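Local structure of pirin family protein (Acinetobacter baumannii, 6D0P) at residues A[25-30]-A[41-46]. The protein probably acts as a metal-dependent dioxygenase of the pirin family, cleaving quercetin-type flavonols at a single-metal cupin site. Numbering follows the deposited sequence.
Sequences VYNLFS and FLLLDY
The Phe29 ring lies across the Leu44 side chain, whose CB sits 3.7 Å from the ring centroid and 18° off the normal, a CH-pi contact over one face. Phe29 CG, wedged between its own backbone N and carbonyl carbon (chi1 65°), carries the ring over the partner strand, where CE1 also meets Phe41 CB at 3.9 Å. Leu28 CD1 meets the other methyl branch of Leu44, CD2, at 3.8 Å. In the backbone, Leu28 N bonds Leu44 O (2.7 Å), whereas Leu44 N bonds Phe29 O (3.0 Å). Two successive residues therefore pair with Leu44, and the antiparallel register slips by one between Asn27 and Phe29: a classic beta bulge.

Asn27 spans the bulge on the opposite sheet face. Its CG, anti to the backbone N, sends ND2 to Asp45 OD1 (2.9 Å, 169° at the hydrogen), with amide and carboxylate planes nearly perpendicular. ND2 also donates to Phe29 O, from the face opposite Leu44 N, while OD1 of Asn27 accepts from Arg33. From strand 205-210, Leu207 packs against Phe29 and Phe41, and Val209 against Leu28 and Leu44, joining this bulged antiparallel pair of the N-terminal cupin beta-sandwich to the C-terminal cupin domain of the pirin fold.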
loop_
_atom_site.group_PDB
_atom_site.type_symbol
_atom_site.label_atom_id
_atom_site.label_comp_id
_atom_site.label_asym_id
_atom_site.label_seq_id
_atom_site.Cartn_x
_atom_site.Cartn_y
_atom_site.Cartn_z
ATOM N N VAL A 25 0.159 -13.498 1.520
ATOM C CA VAL A 25 -0.158 -12.400 0.619
ATOM C C VAL A 25 -0.168 -12.823 -0.856
ATOM O O VAL A 25 0.482 -13.775 -1.280
ATOM C CB VAL A 25 0.848 -11.251 0.811
ATOM C CG1 VAL A 25 0.761 -10.640 2.203
ATOM C CG2 VAL A 25 2.274 -11.699 0.519
ATOM N N TYR A 26 -0.884 -12.011 -1.627
ATOM C CA TYR A 26 -0.916 -12.060 -3.073
ATOM C C TYR A 26 -0.245 -10.767 -3.527
ATOM O O TYR A 26 -0.736 -9.661 -3.187
ATOM C CB TYR A 26 -2.353 -12.112 -3.602
ATOM C CG TYR A 26 -3.123 -13.325 -3.158
ATOM C CD1 TYR A 26 -3.744 -13.375 -1.916
ATOM C CD2 TYR A 26 -3.147 -14.464 -3.940
ATOM C CE1 TYR A 26 -4.421 -14.512 -1.488
ATOM C CE2 TYR A 26 -3.802 -15.611 -3.523
ATOM C CZ TYR A 26 -4.466 -15.627 -2.314
ATOM O OH TYR A 26 -5.106 -16.769 -1.935
ATOM N N ASN A 27 0.896 -10.892 -4.167
ATOM C CA ASN A 27 1.584 -9.735 -4.691
ATOM C C ASN A 27 0.784 -9.253 -5.894
ATOM O O ASN A 27 0.670 -10.001 -6.857
ATOM C CB ASN A 27 3.015 -10.040 -5.132
ATOM C CG ASN A 27 3.660 -8.811 -5.727
ATOM O OD1 ASN A 27 3.851 -8.733 -6.936
ATOM N ND2 ASN A 27 3.873 -7.804 -4.906
ATOM N N LEU A 28 0.239 -8.058 -5.834
ATOM C CA LEU A 28 -0.592 -7.562 -6.954
ATOM C C LEU A 28 0.253 -6.753 -7.941
ATOM O O LEU A 28 -0.096 -6.680 -9.123
ATOM C CB LEU A 28 -1.770 -6.777 -6.400
ATOM C CG LEU A 28 -2.652 -7.569 -5.442
ATOM C CD1 LEU A 28 -3.918 -6.796 -5.128
ATOM C CD2 LEU A 28 -2.980 -8.941 -6.017
ATOM N N PHE A 29 1.331 -6.143 -7.475
ATOM C CA PHE A 29 2.269 -5.524 -8.406
ATOM C C PHE A 29 3.614 -5.343 -7.702
ATOM O O PHE A 29 3.719 -5.255 -6.451
ATOM C CB PHE A 29 1.737 -4.218 -9.027
ATOM C CG PHE A 29 1.489 -3.046 -8.111
ATOM C CD1 PHE A 29 2.541 -2.322 -7.565
ATOM C CD2 PHE A 29 0.196 -2.609 -7.853
ATOM C CE1 PHE A 29 2.286 -1.233 -6.738
ATOM C CE2 PHE A 29 -0.053 -1.506 -7.065
ATOM C CZ PHE A 29 1.001 -0.815 -6.507
ATOM N N SER A 30 4.632 -5.283 -8.546
ATOM C CA SER A 30 5.993 -5.082 -8.120
ATOM C C SER A 30 6.768 -4.262 -9.162
ATOM O O SER A 30 6.620 -4.479 -10.357
ATOM C CB SER A 30 6.673 -6.407 -7.869
ATOM O OG SER A 30 8.050 -6.198 -7.585
ATOM N N PHE A 41 4.644 4.225 -7.150
ATOM C CA PHE A 41 4.347 3.050 -6.381
ATOM C C PHE A 41 5.354 1.960 -6.722
ATOM O O PHE A 41 5.727 1.830 -7.862
ATOM C CB PHE A 41 2.888 2.646 -6.576
ATOM C CG PHE A 41 1.979 3.786 -6.211
ATOM C CD1 PHE A 41 1.786 4.126 -4.883
ATOM C CD2 PHE A 41 1.403 4.577 -7.192
ATOM C CE1 PHE A 41 1.013 5.223 -4.525
ATOM C CE2 PHE A 41 0.617 5.662 -6.836
ATOM C CZ PHE A 41 0.424 5.985 -5.509
ATOM N N LEU A 42 5.733 1.165 -5.721
ATOM C CA LEU A 42 6.787 0.134 -5.901
ATOM C C LEU A 42 6.267 -1.299 -5.739
ATOM O O LEU A 42 6.781 -2.208 -6.410
ATOM C CB LEU A 42 7.873 0.355 -4.846
ATOM C CG LEU A 42 8.782 1.562 -5.050
ATOM C CD1 LEU A 42 9.616 1.800 -3.803
ATOM C CD2 LEU A 42 9.642 1.373 -6.293
ATOM N N LEU A 43 5.299 -1.506 -4.874
ATOM C CA LEU A 43 4.874 -2.856 -4.532
ATOM C C LEU A 43 3.537 -2.819 -3.801
ATOM O O LEU A 43 3.292 -1.926 -3.009
ATOM C CB LEU A 43 5.939 -3.468 -3.623
ATOM C CG LEU A 43 5.728 -4.933 -3.272
ATOM C CD1 LEU A 43 6.868 -5.784 -3.794
ATOM C CD2 LEU A 43 5.526 -5.107 -1.796
ATOM N N LEU A 44 2.709 -3.822 -4.056
ATOM C CA LEU A 44 1.447 -3.992 -3.315
ATOM C C LEU A 44 1.267 -5.480 -3.030
ATOM O O LEU A 44 1.214 -6.327 -3.971
ATOM C CB LEU A 44 0.244 -3.433 -4.089
ATOM C CG LEU A 44 -1.043 -3.279 -3.270
ATOM C CD1 LEU A 44 -2.068 -2.427 -4.008
ATOM C CD2 LEU A 44 -1.662 -4.624 -2.918
ATOM N N ASP A 45 1.225 -5.781 -1.739
ATOM C CA ASP A 45 0.963 -7.135 -1.242
ATOM C C ASP A 45 -0.387 -7.124 -0.523
ATOM O O ASP A 45 -0.610 -6.304 0.386
ATOM C CB ASP A 45 2.025 -7.620 -0.265
ATOM C CG ASP A 45 3.288 -8.157 -0.908
ATOM O OD1 ASP A 45 3.257 -8.451 -2.129
ATOM O OD2 ASP A 45 4.289 -8.317 -0.151
ATOM N N TYR A 46 -1.264 -8.031 -0.912
ATOM C CA TYR A 46 -2.579 -8.102 -0.283
ATOM C C TYR A 46 -2.747 -9.399 0.504
ATOM O O TYR A 46 -2.761 -10.490 -0.073
ATOM C CB TYR A 46 -3.673 -7.979 -1.344
ATOM C CG TYR A 46 -5.080 -8.228 -0.870
ATOM C CD1 TYR A 46 -5.560 -7.667 0.296
ATOM C CD2 TYR A 46 -5.966 -8.971 -1.630
ATOM C CE1 TYR A 46 -6.872 -7.863 0.717
ATOM C CE2 TYR A 46 -7.280 -9.171 -1.225
ATOM C CZ TYR A 46 -7.735 -8.627 -0.041
ATOM O OH TYR A 46 -9.030 -8.829 0.371
#